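Local coordinates for protein phosphatidylserine synthase (Haemophilus influenzae, PDB 3HSI) that belongs to the phospholipase D superfamily, as a phosphatidylserine synthase built from PLD-like domains, at residues Ala36-Lys39 against Thr40-Glu44; Leu70-Ile73 against Tyr74-Lys77; Ile159-Tyr163 against Leu164-Glu168. All blocks are in the same frame, centred on the assembly; numbering follows the deposited sequence.

Interaction 1 (Ala36-Lys39 against Thr40-Glu44)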
ATOM      1  N   ALA C  36     -34.716  -3.260   8.377  1.00 22.09           N
ATOM      2  CA  ALA C  36     -35.770  -2.605   9.122  1.00 22.60           C
ATOM      3  C   ALA C  36     -35.755  -3.057  10.574  1.00 22.40           C
ATOM      4  O   ALA C  36     -35.854  -2.218  11.451  1.00 22.70           O
ATOM      5  CB  ALA C  36     -37.165  -2.850   8.467  1.00 21.96           C
ATOM      6  N   GLU C  37     -35.618  -4.365  10.818  1.00 22.91           N
ATOM      7  CA  GLU C  37     -35.402  -4.904  12.178  1.00 23.41           C
ATOM      8  C   GLU C  37     -34.169  -4.297  12.863  1.00 22.35           C
ATOM      9  O   GLU C  37     -34.193  -3.955  14.049  1.00 21.82           O
ATOM     10  CB  GLU C  37     -35.244  -6.437  12.154  1.00 23.96           C
ATOM     11  CG  GLU C  37     -36.532  -7.185  11.973  1.00 30.38           C
ATOM     12  CD  GLU C  37     -36.406  -8.713  12.086  1.00 36.60           C
ATOM     13  OE1 GLU C  37     -35.392  -9.261  12.613  1.00 35.24           O
ATOM     14  OE2 GLU C  37     -37.375  -9.367  11.638  1.00 41.17           O
ATOM     15  N   PHE C  38     -33.092  -4.177  12.104  1.00 21.24           N
ATOM     16  CA  PHE C  38     -31.860  -3.593  12.594  1.00 21.73           C
ATOM     17  C   PHE C  38     -32.073  -2.153  13.088  1.00 21.81           C
ATOM     18  O   PHE C  38     -31.676  -1.805  14.201  1.00 21.58           O
ATOM     19  CB  PHE C  38     -30.815  -3.647  11.445  1.00 22.48           C
ATOM     20  CG  PHE C  38     -29.480  -3.011  11.776  1.00 23.75           C
ATOM     21  CD1 PHE C  38     -28.756  -3.397  12.926  1.00 25.33           C
ATOM     22  CD2 PHE C  38     -28.924  -2.085  10.914  1.00 23.01           C
ATOM     23  CE1 PHE C  38     -27.482  -2.814  13.216  1.00 26.73           C
ATOM     24  CE2 PHE C  38     -27.681  -1.487  11.188  1.00 24.26           C
ATOM     25  CZ  PHE C  38     -26.947  -1.852  12.332  1.00 23.43           C
ATOM     26  N   LYS C  39     -32.690  -1.316  12.251  1.00 21.93           N
ATOM     27  CA  LYS C  39     -33.103   0.007  12.664  1.00 21.87           C
ATOM     28  C   LYS C  39     -33.958  -0.036  13.940  1.00 22.07           C
ATOM     29  O   LYS C  39     -33.743   0.718  14.874  1.00 22.16           O
ATOM     30  CB  LYS C  39     -33.894   0.697  11.564  1.00 21.73           C
ATOM     31  CG  LYS C  39     -34.272   2.121  11.973  1.00 21.87           C
ATOM     32  CD  LYS C  39     -35.041   2.863  10.919  1.00 24.59           C
ATOM     33  CE  LYS C  39     -35.476   4.189  11.450  1.00 24.63           C
ATOM     34  NZ  LYS C  39     -36.398   4.862  10.487  1.00 25.80           N
ATOM     35  N   THR C  40     -34.937  -0.919  13.982  1.00 22.60           N
ATOM     36  CA  THR C  40     -35.784  -0.998  15.168  1.00 23.27           C
ATOM     37  C   THR C  40     -34.993  -1.369  16.432  1.00 23.37           C
ATOM     38  O   THR C  40     -35.183  -0.761  17.480  1.00 23.75           O
ATOM     39  CB  THR C  40     -36.895  -1.980  14.902  1.00 23.48           C
ATOM     40  OG1 THR C  40     -37.484  -1.613  13.647  1.00 25.54           O
ATOM     41  CG2 THR C  40     -37.969  -1.917  16.015  1.00 22.17           C
ATOM     42  N   GLN C  41     -34.103  -2.356  16.315  1.00 23.13           N
ATOM     43  CA  GLN C  41     -33.244  -2.749  17.428  1.00 24.03           C
ATOM     44  C   GLN C  41     -32.328  -1.625  17.928  1.00 22.87           C
ATOM     45  O   GLN C  41     -32.299  -1.357  19.120  1.00 22.99           O
ATOM     46  CB  GLN C  41     -32.436  -4.027  17.120  1.00 23.63           C
ATOM     47  CG  GLN C  41     -33.203  -5.318  17.363  1.00 27.56           C
ATOM     48  CD  GLN C  41     -34.014  -5.310  18.651  1.00 30.83           C
ATOM     49  OE1 GLN C  41     -33.489  -5.075  19.729  1.00 32.81           O
ATOM     50  NE2 GLN C  41     -35.307  -5.540  18.531  1.00 33.11           N
ATOM     51  N   ILE C  42     -31.630  -0.949  17.023  1.00 23.20           N
ATOM     52  CA  ILE C  42     -30.822   0.228  17.390  1.00 23.27           C
ATOM     53  C   ILE C  42     -31.650   1.182  18.260  1.00 23.77           C
ATOM     54  O   ILE C  42     -31.266   1.492  19.369  1.00 23.56           O
ATOM     55  CB  ILE C  42     -30.261   0.985  16.162  1.00 23.61           C
ATOM     56  CG1 ILE C  42     -29.254   0.120  15.418  1.00 21.54           C
ATOM     57  CG2 ILE C  42     -29.581   2.314  16.587  1.00 21.91           C
ATOM     58  CD1 ILE C  42     -29.030   0.611  14.006  1.00 21.48           C
ATOM     59  N   ILE C  43     -32.796   1.605  17.760  1.00 24.08           N
ATOM     60  CA  ILE C  43     -33.654   2.518  18.490  1.00 24.74           C
ATOM     61  C   ILE C  43     -34.066   2.021  19.890  1.00 25.04           C
ATOM     62  O   ILE C  43     -33.926   2.745  20.874  1.00 24.55           O
ATOM     63  CB  ILE C  43     -34.881   2.903  17.667  1.00 25.11           C
ATOM     64  CG1 ILE C  43     -34.417   3.675  16.425  1.00 25.29           C
ATOM     65  CG2 ILE C  43     -35.863   3.738  18.529  1.00 23.91           C
ATOM     66  CD1 ILE C  43     -35.549   4.069  15.453  1.00 26.21           C
ATOM     67  N   GLU C  44     -34.512   0.775  19.972  1.00 25.05           N
ATOM     68  CA  GLU C  44     -34.952   0.173  21.229  1.00 25.30           C
ATOM     69  C   GLU C  44     -33.796   0.069  22.256  1.00 24.67           C
ATOM     70  O   GLU C  44     -33.968   0.299  23.487  1.00 22.94           O
ATOM     71  CB  GLU C  44     -35.476  -1.223  20.906  1.00 26.49           C
ATOM     72  CG  GLU C  44     -36.310  -1.833  21.971  1.00 31.98           C
ATOM     73  CD  GLU C  44     -36.970  -3.132  21.522  1.00 37.82           C
ATOM     74  OE1 GLU C  44     -36.897  -3.468  20.318  1.00 41.48           O
ATOM     75  OE2 GLU C  44     -37.569  -3.818  22.383  1.00 39.82           O
TER

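Interaction 2 (Leu70-Ile73 against Tyr74-Lys77)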
ATOM      1  N   LEU C  70     -29.288   9.824  15.790  1.00 24.37           N
ATOM      2  CA  LEU C  70     -28.587  10.782  16.656  1.00 23.76           C
ATOM      3  C   LEU C  70     -29.552  11.500  17.594  1.00 23.33           C
ATOM      4  O   LEU C  70     -29.215  11.762  18.751  1.00 22.41           O
ATOM      5  CB  LEU C  70     -27.779  11.767  15.833  1.00 24.21           C
ATOM      6  CG  LEU C  70     -26.826  12.690  16.591  1.00 25.80           C
ATOM      7  CD1 LEU C  70     -25.935  11.867  17.530  1.00 28.55           C
ATOM      8  CD2 LEU C  70     -25.984  13.525  15.626  1.00 25.26           C
ATOM      9  N   ASP C  71     -30.755  11.794  17.099  1.00 23.64           N
ATOM     10  CA  ASP C  71     -31.847  12.314  17.938  1.00 23.97           C
ATOM     11  C   ASP C  71     -32.198  11.419  19.119  1.00 23.87           C
ATOM     12  O   ASP C  71     -32.457  11.929  20.213  1.00 23.39           O
ATOM     13  CB  ASP C  71     -33.107  12.531  17.121  1.00 24.47           C
ATOM     14  CG  ASP C  71     -33.026  13.754  16.264  1.00 27.25           C
ATOM     15  OD1 ASP C  71     -32.194  14.640  16.572  1.00 30.76           O
ATOM     16  OD2 ASP C  71     -33.775  13.829  15.273  1.00 31.17           O
ATOM     17  N   GLU C  72     -32.243  10.102  18.883  1.00 23.56           N
ATOM     18  CA  GLU C  72     -32.454   9.132  19.958  1.00 23.85           C
ATOM     19  C   GLU C  72     -31.358   9.202  21.019  1.00 23.23           C
ATOM     20  O   GLU C  72     -31.662   9.152  22.217  1.00 22.29           O
ATOM     21  CB  GLU C  72     -32.605   7.696  19.444  1.00 23.94           C
ATOM     22  CG  GLU C  72     -33.844   7.441  18.575  1.00 26.78           C
ATOM     23  CD  GLU C  72     -35.154   7.562  19.311  1.00 29.74           C
ATOM     24  OE1 GLU C  72     -35.203   7.487  20.564  1.00 31.14           O
ATOM     25  OE2 GLU C  72     -36.168   7.758  18.613  1.00 34.23           O
ATOM     26  N   ILE C  73     -30.103   9.344  20.575  1.00 23.41           N
ATOM     27  CA  ILE C  73     -28.947   9.450  21.474  1.00 23.68           C
ATOM     28  C   ILE C  73     -29.078  10.662  22.385  1.00 24.23           C
ATOM     29  O   ILE C  73     -28.927  10.550  23.594  1.00 23.73           O
ATOM     30  CB  ILE C  73     -27.604   9.612  20.694  1.00 24.35           C
ATOM     31  CG1 ILE C  73     -27.334   8.394  19.814  1.00 24.11           C
ATOM     32  CG2 ILE C  73     -26.411   9.875  21.678  1.00 24.22           C
ATOM     33  CD1 ILE C  73     -26.844   7.188  20.552  1.00 23.84           C
ATOM     34  N   TYR C  74     -29.345  11.826  21.786  1.00 24.95           N
ATOM     35  CA  TYR C  74     -29.387  13.086  22.517  1.00 25.47           C
ATOM     36  C   TYR C  74     -30.535  13.043  23.507  1.00 26.15           C
ATOM     37  O   TYR C  74     -30.428  13.564  24.602  1.00 25.37           O
ATOM     38  CB  TYR C  74     -29.531  14.277  21.559  1.00 26.33           C
ATOM     39  CG  TYR C  74     -28.201  14.806  21.072  1.00 27.53           C
ATOM     40  CD1 TYR C  74     -27.502  15.767  21.815  1.00 28.00           C
ATOM     41  CD2 TYR C  74     -27.655  14.372  19.878  1.00 28.61           C
ATOM     42  CE1 TYR C  74     -26.277  16.261  21.391  1.00 29.28           C
ATOM     43  CE2 TYR C  74     -26.417  14.856  19.445  1.00 32.54           C
ATOM     44  CZ  TYR C  74     -25.742  15.807  20.207  1.00 31.52           C
ATOM     45  OH  TYR C  74     -24.536  16.287  19.795  1.00 32.86           O
ATOM     46  N   ARG C  75     -31.628  12.396  23.119  1.00 26.47           N
ATOM     47  CA  ARG C  75     -32.758  12.275  24.013  1.00 28.19           C
ATOM     48  C   ARG C  75     -32.384  11.471  25.271  1.00 28.00           C
ATOM     49  O   ARG C  75     -32.682  11.919  26.381  1.00 28.02           O
ATOM     50  CB  ARG C  75     -33.964  11.697  23.269  1.00 28.46           C
ATOM     51  CG  ARG C  75     -35.188  11.417  24.120  1.00 33.79           C
ATOM     52  CD  ARG C  75     -36.235  10.707  23.250  1.00 42.86           C
ATOM     53  NE  ARG C  75     -37.301   9.992  23.973  1.00 47.87           N
ATOM     54  CZ  ARG C  75     -37.155   8.837  24.634  1.00 50.82           C
ATOM     55  NH1 ARG C  75     -35.959   8.244  24.745  1.00 51.06           N
ATOM     56  NH2 ARG C  75     -38.217   8.285  25.219  1.00 52.30           N
ATOM     57  N   VAL C  76     -31.715  10.320  25.115  1.00 27.77           N
ATOM     58  CA  VAL C  76     -31.381   9.509  26.291  1.00 28.35           C
ATOM     59  C   VAL C  76     -30.311  10.181  27.126  1.00 29.49           C
ATOM     60  O   VAL C  76     -30.337  10.099  28.363  1.00 28.96           O
ATOM     61  CB  VAL C  76     -30.985   8.031  25.993  1.00 28.03           C
ATOM     62  CG1 VAL C  76     -32.194   7.275  25.592  1.00 29.22           C
ATOM     63  CG2 VAL C  76     -29.858   7.920  24.956  1.00 25.49           C
ATOM     64  N   LYS C  77     -29.396  10.857  26.428  1.00 30.55           N
ATOM     65  CA  LYS C  77     -28.302  11.587  27.041  1.00 32.21           C
ATOM     66  C   LYS C  77     -28.806  12.792  27.832  1.00 32.42           C
ATOM     67  O   LYS C  77     -28.236  13.142  28.851  1.00 32.76           O
ATOM     68  CB  LYS C  77     -27.303  12.009  25.977  1.00 32.35           C
ATOM     69  CG  LYS C  77     -26.143  12.786  26.507  1.00 37.45           C
ATOM     70  CD  LYS C  77     -25.215  11.936  27.376  1.00 40.67           C
ATOM     71  CE  LYS C  77     -24.344  12.846  28.206  1.00 44.35           C
ATOM     72  NZ  LYS C  77     -23.332  12.078  28.975  1.00 47.54           N
TER
HETATM   73  O   HOH W   1     -33.910   7.874  22.932  1.00 27.22           O

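Interaction 3 (Ile159-Tyr163 against Leu164-Glu168)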
ATOM      1  N   ILE C 159     -24.354   3.782   9.493  1.00 24.07           N
ATOM      2  CA  ILE C 159     -25.609   4.487   9.755  1.00 23.69           C
ATOM      3  C   ILE C 159     -25.854   5.446   8.599  1.00 22.90           C
ATOM      4  O   ILE C 159     -25.184   6.469   8.479  1.00 22.79           O
ATOM      5  CB  ILE C 159     -25.603   5.294  11.097  1.00 23.59           C
ATOM      6  CG1 ILE C 159     -25.157   4.426  12.275  1.00 26.38           C
ATOM      7  CG2 ILE C 159     -26.975   5.943  11.378  1.00 24.20           C
ATOM      8  CD1 ILE C 159     -26.222   3.471  12.772  1.00 30.27           C
ATOM      9  N   ASN C 160     -26.796   5.077   7.737  1.00 22.55           N
ATOM     10  CA  ASN C 160     -27.355   5.983   6.712  1.00 22.30           C
ATOM     11  C   ASN C 160     -28.717   5.420   6.277  1.00 21.06           C
ATOM     12  O   ASN C 160     -29.119   4.367   6.772  1.00 21.87           O
ATOM     13  CB  ASN C 160     -26.394   6.155   5.515  1.00 21.35           C
ATOM     14  CG  ASN C 160     -26.265   4.909   4.698  1.00 22.15           C
ATOM     15  OD1 ASN C 160     -26.979   3.937   4.924  1.00 22.35           O
ATOM     16  ND2 ASN C 160     -25.348   4.919   3.727  1.00 24.46           N
ATOM     17  N   ASN C 161     -29.393   6.092   5.350  1.00 19.84           N
ATOM     18  CA  ASN C 161     -30.714   5.655   4.862  1.00 18.95           C
ATOM     19  C   ASN C 161     -30.796   4.211   4.363  1.00 18.69           C
ATOM     20  O   ASN C 161     -31.700   3.451   4.749  1.00 18.42           O
ATOM     21  CB  ASN C 161     -31.231   6.602   3.754  1.00 17.91           C
ATOM     22  CG  ASN C 161     -31.570   7.997   4.272  1.00 18.26           C
ATOM     23  OD1 ASN C 161     -31.829   8.198   5.458  1.00 20.46           O
ATOM     24  ND2 ASN C 161     -31.545   8.974   3.375  1.00 19.60           N
ATOM     25  N   VAL C 162     -29.888   3.832   3.469  1.00 18.52           N
ATOM     26  CA  VAL C 162     -29.997   2.492   2.898  1.00 18.37           C
ATOM     27  C   VAL C 162     -29.765   1.354   3.902  1.00 18.96           C
ATOM     28  O   VAL C 162     -30.550   0.411   3.946  1.00 18.41           O
ATOM     29  CB  VAL C 162     -29.281   2.318   1.500  1.00 18.86           C
ATOM     30  CG1 VAL C 162     -30.032   3.151   0.455  1.00 17.32           C
ATOM     31  CG2 VAL C 162     -27.789   2.686   1.549  1.00 15.99           C
ATOM     32  N   TYR C 163     -28.771   1.496   4.782  1.00 19.58           N
ATOM     33  CA  TYR C 163     -28.505   0.448   5.772  1.00 21.12           C
ATOM     34  C   TYR C 163     -29.653   0.272   6.766  1.00 21.59           C
ATOM     35  O   TYR C 163     -29.842  -0.827   7.315  1.00 23.22           O
ATOM     36  CB  TYR C 163     -27.198   0.717   6.545  1.00 22.26           C
ATOM     37  CG  TYR C 163     -25.910   0.383   5.802  1.00 21.54           C
ATOM     38  CD1 TYR C 163     -24.987   1.376   5.483  1.00 21.86           C
ATOM     39  CD2 TYR C 163     -25.617  -0.931   5.442  1.00 21.81           C
ATOM     40  CE1 TYR C 163     -23.791   1.065   4.803  1.00 18.97           C
ATOM     41  CE2 TYR C 163     -24.442  -1.257   4.768  1.00 21.37           C
ATOM     42  CZ  TYR C 163     -23.521  -0.259   4.465  1.00 22.28           C
ATOM     43  OH  TYR C 163     -22.359  -0.608   3.791  1.00 22.39           O
ATOM     44  N   LEU C 164     -30.413   1.332   7.011  1.00 20.91           N
ATOM     45  CA  LEU C 164     -31.528   1.258   7.957  1.00 21.03           C
ATOM     46  C   LEU C 164     -32.914   1.206   7.285  1.00 21.24           C
ATOM     47  O   LEU C 164     -33.961   1.265   7.969  1.00 21.29           O
ATOM     48  CB  LEU C 164     -31.439   2.439   8.929  1.00 21.93           C
ATOM     49  CG  LEU C 164     -30.514   2.254  10.145  1.00 22.79           C
ATOM     50  CD1 LEU C 164     -29.166   1.724   9.761  1.00 25.78           C
ATOM     51  CD2 LEU C 164     -30.337   3.554  10.869  1.00 25.67           C
ATOM     52  N   HIS C 165     -32.912   1.074   5.948  1.00 20.82           N
ATOM     53  CA  HIS C 165     -34.136   1.051   5.159  1.00 20.24           C
ATOM     54  C   HIS C 165     -35.035   2.239   5.506  1.00 20.08           C
ATOM     55  O   HIS C 165     -36.212   2.076   5.806  1.00 19.10           O
ATOM     56  CB  HIS C 165     -34.890  -0.258   5.399  1.00 20.20           C
ATOM     57  CG  HIS C 165     -35.807  -0.627   4.288  1.00 19.31           C
ATOM     58  ND1 HIS C 165     -36.309  -1.896   4.132  1.00 19.47           N
ATOM     59  CD2 HIS C 165     -36.298   0.106   3.257  1.00 20.21           C
ATOM     60  CE1 HIS C 165     -37.085  -1.926   3.061  1.00 18.65           C
ATOM     61  NE2 HIS C 165     -37.087  -0.725   2.507  1.00 16.85           N
ATOM     62  N   GLN C 166     -34.476   3.443   5.447  1.00 20.66           N
ATOM     63  CA  GLN C 166     -35.253   4.641   5.755  1.00 20.50           C
ATOM     64  C   GLN C 166     -36.453   4.859   4.822  1.00 20.36           C
ATOM     65  O   GLN C 166     -37.534   5.250   5.283  1.00 19.67           O
ATOM     66  CB  GLN C 166     -34.350   5.881   5.783  1.00 21.09           C
ATOM     67  CG  GLN C 166     -35.009   7.128   6.411  1.00 21.97           C
ATOM     68  CD  GLN C 166     -35.178   6.986   7.913  1.00 26.84           C
ATOM     69  OE1 GLN C 166     -34.747   5.993   8.506  1.00 27.38           O
ATOM     70  NE2 GLN C 166     -35.790   7.976   8.538  1.00 25.82           N
ATOM     71  N   PHE C 167     -36.259   4.663   3.517  1.00 19.76           N
ATOM     72  CA  PHE C 167     -37.373   4.819   2.572  1.00 20.51           C
ATOM     73  C   PHE C 167     -37.614   3.499   1.854  1.00 20.50           C
ATOM     74  O   PHE C 167     -37.769   2.480   2.517  1.00 21.13           O
ATOM     75  CB  PHE C 167     -37.191   6.040   1.642  1.00 20.28           C
ATOM     76  CG  PHE C 167     -36.954   7.334   2.407  1.00 21.17           C
ATOM     77  CD1 PHE C 167     -35.659   7.846   2.572  1.00 21.35           C
ATOM     78  CD2 PHE C 167     -38.017   7.997   3.031  1.00 20.99           C
ATOM     79  CE1 PHE C 167     -35.428   9.030   3.311  1.00 21.56           C
ATOM     80  CE2 PHE C 167     -37.813   9.192   3.780  1.00 18.76           C
ATOM     81  CZ  PHE C 167     -36.517   9.711   3.917  1.00 20.21           C
ATOM     82  N   GLU C 168     -37.605   3.495   0.533  1.00 20.16           N
ATOM     83  CA  GLU C 168     -37.871   2.288  -0.220  1.00 20.75           C
ATOM     84  C   GLU C 168     -36.626   1.426  -0.404  1.00 21.02           C
ATOM     85  O   GLU C 168     -36.696   0.216  -0.324  1.00 22.62           O
ATOM     86  CB  GLU C 168     -38.523   2.630  -1.563  1.00 20.49           C
TER

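Interaction 1 (Ala36-Lys39 against Thr40-Glu44)
The ring of Phe38 takes Ile42 CD1 over one face, one helical turn further on. Within Ile42, CB lies 3.7 Å from the carbonyl oxygen Phe38 O. CG1, placed beside the backbone N and anti to the carbonyl carbon (chi1 -66°), closes to 3.3 Å from Phe38 O and skirts Phe38 CE1. CD1 then reaches out above the ring and makes a CH-pi contact, 3.7 Å from the Phe38 ring centroid and 14° off the ring normal, with Phe38 CZ its nearest ring atom. Along the backbone of the same pair, Ile42 N gives Phe38 O an almost straight bond of 2.9 Å. Both residues lie on helix 35-48 of the PLD-like fold, their buried side packed on Leu153 of strand 151-155, while Tyr175 stacks on Phe38. A second pair, one residue along, runs side by side: the extended Lys39 chain passes Ile43 CD1 at its CE, and its NZ goes on to Gln166 and a salt bridge with Glu68. On the exposed side Ala36 O is gripped twice, by Thr40 N and, at 2.8 Å, by Thr40 OG1, from opposite faces of the carbonyl plane.

Interaction 2 (Leu70-Ile73 against Tyr74-Lys77)
Regular i to i+4 bonds run through these two turns of helix: Leu70 O, Asp71 O, Glu72 O and Ile73 O accept in order from the backbone N of Tyr74, Arg75, Val76 and Lys77, at 2.9 to 3.1 Å. Leu70 and Tyr74 lie side by side and point the same way. Leu70 CG and CD1 each come 3.6 Å from Tyr74 CE2. Leu70 O lies at the ring edge, in plane, 3.2 Å from Tyr74 CD2. Tyr74 CG stands beside its own backbone N (chi1 -88°), which brings the ring back along the helix to its neighbour one turn earlier. Tyr118 stacks on this ring, and Trp110 and Gln114 of helix 107-118 touch Leu70.

Glu72 and Arg75 are joined through a water. It donates to Glu72 OE1 and to Glu72 O, 2.7 Å from each, and accepts a weak bond from Arg75 NH1 at 2.8 Å. Glu72 OE1 itself stays 4.3 Å from Arg75 NH1 and well out of the guanidinium plane, so the direct pull is probably one of charge alone. A salt bridge from OE2 to Arg47 of helix 35-48 also holds the carboxylate. Val76 CG2 sits between its own backbone N and carbonyl carbon, close to Ile73 O. Helix 64-79 is the crossover helix of a beta-alpha-beta unit, linking the parallel strands 52-56 and 84-90, with helices 35-48 and 107-118 packed against it.

Interaction 3 (Ile159-Tyr163 against Leu164-Glu168)
Residues 159-168 fold back on themselves through a type I beta turn from Val162 to His165, closed by His165 N to Val162 O at 3.2 Å, the donor well above the carbonyl plane; beyond it Gln166 N bonds Asn161 O at 2.9 Å, nearly straight at 172°. Ahead of the turn stands an Asx motif: Asn160 OD1 accepts from Tyr163 N at 3.0 Å, nearly straight, and so ties the amide of Asn160 to the start of the bend. This loop joins strands 151-155 and 171-179, and its first half lies within the phospholipase D active-site motif of the family.

Leu164 leans toward the protein interior, its CD1 3.9 Å from Tyr163 CB and its CD2 at the edge of touching Ile159 CG2; Phe38 and Lys39 of helix 35-48 and Ile69 of helix 64-79 pack round it. The Tyr163 side chain leads away from residues 164-168, its hydroxyl bonded to Arg171 and its ring meeting that of His364.

Asn161 meets Gln166 and Phe167 at once. Its OD1 lies 3.4 Å from Gln166 CB, and the two side chains cross with their amide planes nearly parallel, 18° apart. Gln166 OE1 bonds Lys39 NZ and its NE2 bonds Glu68. Gln166 CG, anti to the backbone N (chi1 -167°), passes over one face of the Phe167 ring. Both ends of the Asn161 amide also bond helix 64-79, OD1 to Ala65 N and ND2 to Glu64. That same ND2 comes to the edge of Phe167, in the ring plane, 3.9 Å from Phe167 CE1.

In the fold
Interactions 1 and 2 are short lengths of neighbouring helices, 35-48 and 64-79, while interaction 3 is an irregular loop resting against both. Interaction 2 is mostly buried; the other two are partly buried, each with one side packed inward. Interaction 1 touches both others: Ile43 CG2 packs on Glu72 CD, and Lys39 NZ probably bonds Gln166 OE1 at 2.8 Å, with Phe38 CE2 against Leu164 CD1. Interactions 2 and 3 do not meet, their nearest atoms about 6 Å apart. The chemistry differs with place: aliphatic groups against aromatic rings in the helices, a water-bridged charge pair in interaction 2, and asparagine amides organising backbone and side chains in the loop.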